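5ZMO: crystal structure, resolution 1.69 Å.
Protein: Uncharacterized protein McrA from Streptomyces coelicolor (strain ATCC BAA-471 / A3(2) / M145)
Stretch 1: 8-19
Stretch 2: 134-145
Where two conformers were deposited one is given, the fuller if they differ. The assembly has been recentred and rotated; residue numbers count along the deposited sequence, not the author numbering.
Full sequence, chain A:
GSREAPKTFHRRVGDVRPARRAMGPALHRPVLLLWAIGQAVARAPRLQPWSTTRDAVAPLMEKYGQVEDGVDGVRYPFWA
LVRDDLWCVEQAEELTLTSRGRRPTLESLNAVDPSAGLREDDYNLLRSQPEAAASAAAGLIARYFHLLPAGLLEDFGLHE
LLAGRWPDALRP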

ATOM      1  N   THR A   8      -8.360 -15.448   1.927  1.00 29.72           N
ATOM      2  CA  THR A   8      -8.827 -14.282   2.717  1.00 29.73           C
ATOM      3  C   THR A   8      -7.900 -13.092   2.524  1.00 27.97           C
ATOM      4  O   THR A   8      -6.700 -13.253   2.210  1.00 25.46           O
ATOM      5  CB  THR A   8      -8.902 -14.528   4.229  1.00 28.79           C
ATOM      6  OG1 THR A   8      -7.628 -14.950   4.751  1.00 27.69           O
ATOM      7  CG2 THR A   8      -9.986 -15.552   4.594  1.00 29.48           C
ATOM      8  N   PHE A   9      -8.442 -11.899   2.801  1.00 28.26           N
ATOM      9  CA  PHE A   9      -7.583 -10.693   2.784  1.00 27.34           C
ATOM     10  C   PHE A   9      -6.433 -10.830   3.792  1.00 26.81           C
ATOM     11  O   PHE A   9      -5.254 -10.588   3.478  1.00 24.38           O
ATOM     12  CB  PHE A   9      -8.422  -9.475   3.122  1.00 26.23           C
ATOM     13  CG  PHE A   9      -7.622  -8.171   3.161  1.00 26.83           C
ATOM     14  CD1 PHE A   9      -7.122  -7.610   1.978  1.00 29.31           C
ATOM     15  CD2 PHE A   9      -7.383  -7.514   4.360  1.00 25.97           C
ATOM     16  CE1 PHE A   9      -6.464  -6.391   1.997  1.00 30.65           C
ATOM     17  CE2 PHE A   9      -6.719  -6.309   4.385  1.00 27.07           C
ATOM     18  CZ  PHE A   9      -6.236  -5.749   3.212  1.00 26.96           C
ATOM     19  N   HIS A  10      -6.759 -11.230   5.040  1.00 24.75           N
ATOM     20  CA  HIS A  10      -5.727 -11.533   6.077  1.00 26.24           C
ATOM     21  C   HIS A  10      -4.606 -12.446   5.565  1.00 24.90           C
ATOM     22  O   HIS A  10      -3.414 -12.151   5.785  1.00 28.08           O
ATOM     23  CB  HIS A  10      -6.356 -12.191   7.296  1.00 28.21           C
ATOM     24  CG  HIS A  10      -5.393 -12.379   8.433  1.00 30.22           C
ATOM     25  ND1 HIS A  10      -5.154 -11.403   9.389  1.00 35.82           N
ATOM     26  CD2 HIS A  10      -4.572 -13.403   8.725  1.00 29.46           C
ATOM     27  CE1 HIS A  10      -4.272 -11.862  10.259  1.00 34.48           C
ATOM     28  NE2 HIS A  10      -3.893 -13.071   9.869  1.00 33.55           N
ATOM     29  N   ARG A  11      -4.982 -13.520   4.883  1.00 25.02           N
ATOM     30  CA  ARG A  11      -3.978 -14.471   4.339  1.00 29.02           C
ATOM     31  C   ARG A  11      -3.176 -13.844   3.205  1.00 29.66           C
ATOM     32  O   ARG A  11      -1.936 -14.012   3.124  1.00 30.43           O
ATOM     33  CB  ARG A  11      -4.614 -15.762   3.806  1.00 33.57           C
ATOM     34  CG  ARG A  11      -3.579 -16.803   3.361  1.00 38.91           C
ATOM     35  CD  ARG A  11      -4.188 -18.200   3.280  1.00 49.04           C
ATOM     36  NE  ARG A  11      -4.378 -18.749   4.626  1.00 52.04           N
ATOM     37  CZ  ARG A  11      -3.419 -19.332   5.347  1.00 58.88           C
ATOM     38  NH1 ARG A  11      -2.179 -19.503   4.859  1.00 63.78           N
ATOM     39  NH2 ARG A  11      -3.698 -19.765   6.570  1.00 60.65           N
ATOM     40  N   ARG A  12      -3.860 -13.148   2.317  1.00 25.38           N
ATOM     41  CA  ARG A  12      -3.126 -12.462   1.210  1.00 25.63           C
ATOM     42  C   ARG A  12      -2.105 -11.454   1.729  1.00 23.43           C
ATOM     43  O   ARG A  12      -0.992 -11.387   1.243  1.00 24.20           O
ATOM     44  CB  ARG A  12      -4.088 -11.923   0.168  1.00 23.47           C
ATOM     45  CG  ARG A  12      -4.649 -13.041  -0.742  1.00 28.17           C
ATOM     46  CD  ARG A  12      -5.640 -12.636  -1.792  1.00 27.06           C
ATOM     47  NE  ARG A  12      -6.993 -12.431  -1.191  1.00 27.74           N
ATOM     48  CZ  ARG A  12      -7.588 -11.273  -0.981  1.00 29.03           C
ATOM     49  NH1 ARG A  12      -8.844 -11.242  -0.455  1.00 28.24           N
ATOM     50  NH2 ARG A  12      -7.040 -10.121  -1.354  1.00 29.71           N
ATOM     51  N   VAL A  13      -2.493 -10.655   2.704  1.00 23.41           N
ATOM     52  CA  VAL A  13      -1.597  -9.704   3.342  1.00 22.60           C
ATOM     53  C   VAL A  13      -0.440 -10.438   4.019  1.00 26.04           C
ATOM     54  O   VAL A  13       0.703 -10.047   3.874  1.00 24.76           O
ATOM     55  CB  VAL A  13      -2.333  -8.839   4.389  1.00 24.93           C
ATOM     56  CG1 VAL A  13      -1.319  -8.088   5.265  1.00 27.21           C
ATOM     57  CG2 VAL A  13      -3.304  -7.909   3.691  1.00 23.68           C
ATOM     58  N   GLY A  14      -0.711 -11.555   4.705  1.00 25.79           N
ATOM     59  CA  GLY A  14       0.363 -12.319   5.373  1.00 27.17           C
ATOM     60  C   GLY A  14       1.317 -13.043   4.395  1.00 28.51           C
ATOM     61  O   GLY A  14       2.456 -13.351   4.769  1.00 33.42           O
ATOM     62  N   ASP A  15       0.860 -13.317   3.182  1.00 28.56           N
ATOM     63  CA  ASP A  15       1.735 -13.867   2.103  1.00 34.21           C
ATOM     64  C   ASP A  15       2.647 -12.828   1.454  1.00 32.87           C
ATOM     65  O   ASP A  15       3.451 -13.183   0.594  1.00 37.75           O
ATOM     66  CB  ASP A  15       0.898 -14.496   0.979  1.00 34.92           C
ATOM     67  CG  ASP A  15       0.189 -15.797   1.396  1.00 38.66           C
ATOM     68  OD1 ASP A  15       0.497 -16.376   2.465  1.00 39.25           O
ATOM     69  OD2 ASP A  15      -0.721 -16.210   0.631  1.00 42.77           O
ATOM     70  N   VAL A  16       2.484 -11.551   1.768  1.00 27.44           N
ATOM     71  CA  VAL A  16       3.431 -10.540   1.311  1.00 30.08           C
ATOM     72  C   VAL A  16       4.692 -10.702   2.172  1.00 33.00           C
ATOM     73  O   VAL A  16       4.660 -10.383   3.389  1.00 29.39           O
ATOM     74  CB  VAL A  16       2.892  -9.094   1.413  1.00 29.29           C
ATOM     75  CG1 VAL A  16       3.995  -8.095   1.020  1.00 32.47           C
ATOM     76  CG2 VAL A  16       1.708  -8.905   0.504  1.00 30.86           C
ATOM     77  N   ARG A  17       5.797 -11.171   1.560  1.00 27.65           N
ATOM     78  CA  ARG A  17       7.030 -11.399   2.291  1.00 30.22           C
ATOM     79  C   ARG A  17       8.150 -10.703   1.515  1.00 29.61           C
ATOM     80  O   ARG A  17       8.713 -11.320   0.633  1.00 26.40           O
ATOM     81  CB  ARG A  17       7.379 -12.882   2.343  1.00 37.22           C
ATOM     82  CG  ARG A  17       6.398 -13.774   3.062  1.00 45.68           C
ATOM     83  CD  ARG A  17       6.254 -13.462   4.537  1.00 52.28           C
ATOM     84  NE  ARG A  17       5.473 -14.415   5.358  1.00 58.76           N
ATOM     85  CZ  ARG A  17       4.782 -15.517   4.990  1.00 58.99           C
ATOM     86  NH1 ARG A  17       4.660 -15.997   3.738  1.00 63.89           N
ATOM     87  NH2 ARG A  17       4.151 -16.185   5.960  1.00 61.19           N
ATOM     88  N   PRO A  18       8.444  -9.439   1.813  1.00 25.72           N
ATOM     89  CA  PRO A  18       9.410  -8.717   0.966  1.00 24.41           C
ATOM     90  C   PRO A  18      10.812  -9.240   1.180  1.00 22.85           C
ATOM     91  O   PRO A  18      11.078  -9.835   2.191  1.00 25.27           O
ATOM     92  CB  PRO A  18       9.319  -7.296   1.455  1.00 25.85           C
ATOM     93  CG  PRO A  18       7.962  -7.211   2.107  1.00 23.53           C
ATOM     94  CD  PRO A  18       7.778  -8.535   2.762  1.00 26.45           C
ATOM     95  N   ALA A  19      11.668  -8.958   0.249  1.00 24.19           N
ATOM     96  CA  ALA A  19      13.075  -9.387   0.350  1.00 27.62           C
ATOM     97  C   ALA A  19      13.700  -8.726   1.568  1.00 29.28           C
ATOM     98  O   ALA A  19      13.407  -7.529   1.861  1.00 31.53           O
ATOM     99  CB  ALA A  19      13.808  -8.966  -0.904  1.00 30.57           C
ATOM    100  N   ALA A 134      -8.554  -3.635  11.761  1.00 32.72           N
ATOM    101  CA  ALA A 134      -7.647  -3.609  12.925  1.00 31.12           C
ATOM    102  C   ALA A 134      -6.642  -4.807  12.913  1.00 28.01           C
ATOM    103  O   ALA A 134      -5.434  -4.602  13.047  1.00 30.63           O
ATOM    104  CB  ALA A 134      -8.463  -3.588  14.223  1.00 30.59           C
ATOM    105  N   SER A 135      -7.112  -6.038  12.740  0.50 28.56           N
ATOM    106  CA  SER A 135      -6.222  -7.193  12.844  0.50 29.70           C
ATOM    107  C   SER A 135      -5.280  -7.245  11.679  0.50 29.50           C
ATOM    108  O   SER A 135      -4.101  -7.519  11.871  0.50 28.36           O
ATOM    109  CB  SER A 135      -6.986  -8.514  12.983  0.50 29.56           C
ATOM    110  OG  SER A 135      -7.518  -8.920  11.757  0.50 30.67           O
ATOM    111  N   ALA A 136      -5.765  -6.923  10.474  1.00 29.25           N
ATOM    112  CA  ALA A 136      -4.842  -6.811   9.328  1.00 28.88           C
ATOM    113  C   ALA A 136      -3.777  -5.690   9.516  1.00 24.88           C
ATOM    114  O   ALA A 136      -2.596  -5.904   9.229  1.00 25.79           O
ATOM    115  CB  ALA A 136      -5.586  -6.618   8.005  1.00 29.28           C
ATOM    116  N   ALA A 137      -4.168  -4.507  10.002  1.00 25.89           N
ATOM    117  CA  ALA A 137      -3.203  -3.399  10.160  1.00 24.24           C
ATOM    118  C   ALA A 137      -2.194  -3.751  11.348  1.00 26.98           C
ATOM    119  O   ALA A 137      -0.985  -3.603  11.209  1.00 25.29           O
ATOM    120  CB  ALA A 137      -3.932  -2.109  10.468  1.00 25.84           C
ATOM    121  N   ALA A 138      -2.725  -4.327  12.424  1.00 28.66           N
ATOM    122  CA  ALA A 138      -1.916  -4.779  13.596  1.00 28.15           C
ATOM    123  C   ALA A 138      -0.931  -5.843  13.186  1.00 26.87           C
ATOM    124  O   ALA A 138       0.214  -5.817  13.605  1.00 28.13           O
ATOM    125  CB  ALA A 138      -2.785  -5.287  14.713  1.00 32.58           C
ATOM    126  N   GLY A 139      -1.357  -6.773  12.351  1.00 28.65           N
ATOM    127  CA  GLY A 139      -0.450  -7.771  11.814  1.00 28.84           C
ATOM    128  C   GLY A 139       0.707  -7.171  11.066  1.00 28.07           C
ATOM    129  O   GLY A 139       1.870  -7.590  11.226  1.00 26.38           O
ATOM    130  N   LEU A 140       0.433  -6.194  10.195  1.00 26.85           N
ATOM    131  CA  LEU A 140       1.544  -5.518   9.462  1.00 23.82           C
ATOM    132  C   LEU A 140       2.457  -4.752  10.397  1.00 24.20           C
ATOM    133  O   LEU A 140       3.644  -4.734  10.226  1.00 25.94           O
ATOM    134  CB  LEU A 140       1.006  -4.578   8.395  1.00 25.07           C
ATOM    135  CG  LEU A 140       0.440  -5.222   7.159  1.00 23.86           C
ATOM    136  CD1 LEU A 140      -0.375  -4.274   6.316  1.00 26.14           C
ATOM    137  CD2 LEU A 140       1.623  -5.750   6.338  1.00 24.40           C
ATOM    138  N   ILE A 141       1.882  -4.091  11.388  1.00 23.87           N
ATOM    139  CA  ILE A 141       2.664  -3.332  12.331  1.00 26.02           C
ATOM    140  C   ILE A 141       3.545  -4.252  13.182  1.00 25.98           C
ATOM    141  O   ILE A 141       4.724  -3.916  13.388  1.00 27.39           O
ATOM    142  CB  ILE A 141       1.765  -2.457  13.231  1.00 26.43           C
ATOM    143  CG1 ILE A 141       1.271  -1.256  12.414  1.00 30.28           C
ATOM    144  CG2 ILE A 141       2.522  -1.931  14.442  1.00 29.12           C
ATOM    145  CD1 ILE A 141       0.066  -0.554  12.991  1.00 30.01           C
ATOM    146  N   ALA A 142       3.019  -5.405  13.584  1.00 26.75           N
ATOM    147  CA  ALA A 142       3.796  -6.343  14.416  1.00 28.63           C
ATOM    148  C   ALA A 142       4.937  -6.903  13.645  1.00 28.01           C
ATOM    149  O   ALA A 142       6.042  -7.056  14.178  1.00 29.26           O
ATOM    150  CB  ALA A 142       2.954  -7.479  14.941  1.00 29.44           C
ATOM    151  N   ARG A 143       4.712  -7.189  12.369  1.00 27.34           N
ATOM    152  CA  ARG A 143       5.776  -7.782  11.592  1.00 26.92           C
ATOM    153  C   ARG A 143       6.848  -6.806  11.105  1.00 28.93           C
ATOM    154  O   ARG A 143       8.010  -7.174  11.000  1.00 28.11           O
ATOM    155  CB  ARG A 143       5.168  -8.557  10.398  1.00 29.92           C
ATOM    156  CG  ARG A 143       6.164  -9.361   9.625  1.00 38.02           C
ATOM    157  CD  ARG A 143       5.510 -10.186   8.524  1.00 44.32           C
ATOM    158  NE  ARG A 143       4.661 -11.282   8.996  1.00 49.74           N
ATOM    159  CZ  ARG A 143       3.947 -12.066   8.177  1.00 62.79           C
ATOM    160  NH1 ARG A 143       3.957 -11.873   6.843  1.00 63.32           N
ATOM    161  NH2 ARG A 143       3.214 -13.056   8.684  1.00 73.52           N
ATOM    162  N   TYR A 144       6.454  -5.600  10.696  1.00 26.96           N
ATOM    163  CA  TYR A 144       7.363  -4.651  10.048  1.00 25.13           C
ATOM    164  C   TYR A 144       7.706  -3.385  10.829  1.00 26.87           C
ATOM    165  O   TYR A 144       8.604  -2.684  10.421  1.00 28.06           O
ATOM    166  CB  TYR A 144       6.751  -4.222   8.692  1.00 26.47           C
ATOM    167  CG  TYR A 144       6.564  -5.422   7.798  1.00 26.72           C
ATOM    168  CD1 TYR A 144       7.668  -6.105   7.327  1.00 32.65           C
ATOM    169  CD2 TYR A 144       5.287  -5.925   7.515  1.00 28.26           C
ATOM    170  CE1 TYR A 144       7.508  -7.257   6.528  1.00 34.35           C
ATOM    171  CE2 TYR A 144       5.124  -7.069   6.725  1.00 29.76           C
ATOM    172  CZ  TYR A 144       6.256  -7.706   6.246  1.00 31.41           C
ATOM    173  OH  TYR A 144       6.080  -8.811   5.444  1.00 34.77           O
ATOM    174  N   PHE A 145       6.897  -3.018  11.833  1.00 27.31           N
ATOM    175  CA  PHE A 145       7.073  -1.780  12.607  1.00 31.88           C
ATOM    176  C   PHE A 145       6.945  -2.139  14.057  1.00 32.13           C
ATOM    177  O   PHE A 145       6.177  -1.521  14.802  1.00 33.15           O
ATOM    178  CB  PHE A 145       6.027  -0.721  12.201  1.00 31.00           C
ATOM    179  CG  PHE A 145       6.163  -0.289  10.829  1.00 29.57           C
ATOM    180  CD1 PHE A 145       7.185   0.558  10.480  1.00 32.94           C
ATOM    181  CD2 PHE A 145       5.277  -0.754   9.834  1.00 30.16           C
ATOM    182  CE1 PHE A 145       7.369   0.897   9.153  1.00 30.50           C
ATOM    183  CE2 PHE A 145       5.467  -0.405   8.510  1.00 35.78           C
ATOM    184  CZ  PHE A 145       6.502   0.447   8.177  1.00 33.35           C
TER

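Two helices that run side by side in nearly the same direction can pack through apolar side chains where their backbones are near, and they can be fastened, where the backbones separate, by a long side chain that reaches a backbone carbonyl of the other segment. The contact between residues 8-19 and 134-145 of McrA illustrates both halves of this principle, joining segments at least 125 residues apart in sequence.

The backbone arrangement is nearly parallel. The helix that starts at Phe9 and the helix through 134-144 cross at -15°, with a closest axial approach of 10.1 Å. Near the beginning of the contact the chains are closest, His10 CA lying 5.8 Å from Ala136 CA; Gly14 CA and Gly139 CA are 7.9 Å apart, and Pro18 CA and Tyr144 CA 10.2 Å. The backbones thus diverge along the pair, and longer side chains span the wider end. The first helix is capped at its start by Thr8, whose OG1 accepts a hydrogen bond from Arg11 N at 3.0 Å, satisfying an amide that has no earlier helical carbonyl to serve it.

Apolar packing fills the narrow end and the middle. Ala136 directs its methyl group toward the first stretch, and Phe9, whose CA-to-CB bond points sideways, reaches it with its ring, CE2 lying 3.8 Å from Ala136 CB. A short side chain on one helix here accommodates a large ring on the other. Farther along, Val13 points toward the second helix and its CG1 comes within 3.9 Å of Leu140 CG, a van der Waals contact between branched aliphatic groups. Both pairs are buried, as expected where the gain comes from excluding water. At the exposed margin His10 and Ser135 merely approach each other, with 4.2 Å between His10 ND1 and Ser135 OG.

Polar anchoring takes over farther along the first stretch. Arg143, extended through chi1 and chi2 in t rotamers, donates from NH1 to Gly14 O at 3.0 Å with an N-H...O angle of 167°. The carbonyl lies near the plane of the guanidinium, at its edge, where the N-H groups point, in keeping with the nearly linear bond. The bond uses the backbone carbonyl of Gly14; a CB on this residue would point away from the second stretch and would have room. The same cationic group has a less obvious neighbour: Arg17 NE sits 3.3 Å from Arg143 NH1. Both atoms are donors on like-charged groups, so this proximity is not a hydrogen bond and is electrostatically unfavourable in itself.

Tyr144 closes the wide end with a mixed contact. Its OH lies 3.0 Å from Val16 O, which sits near the plane of the ring at its edge. The same side chain also packs against proline: Pro18 CD is 3.9 Å from Tyr144 CZ and 3.2 Å from Tyr144 OH. In all, 420 Å² is buried, a modest surface in which apolar side chains meet at the near end and Arg143 and Tyr144 reach across the wider one.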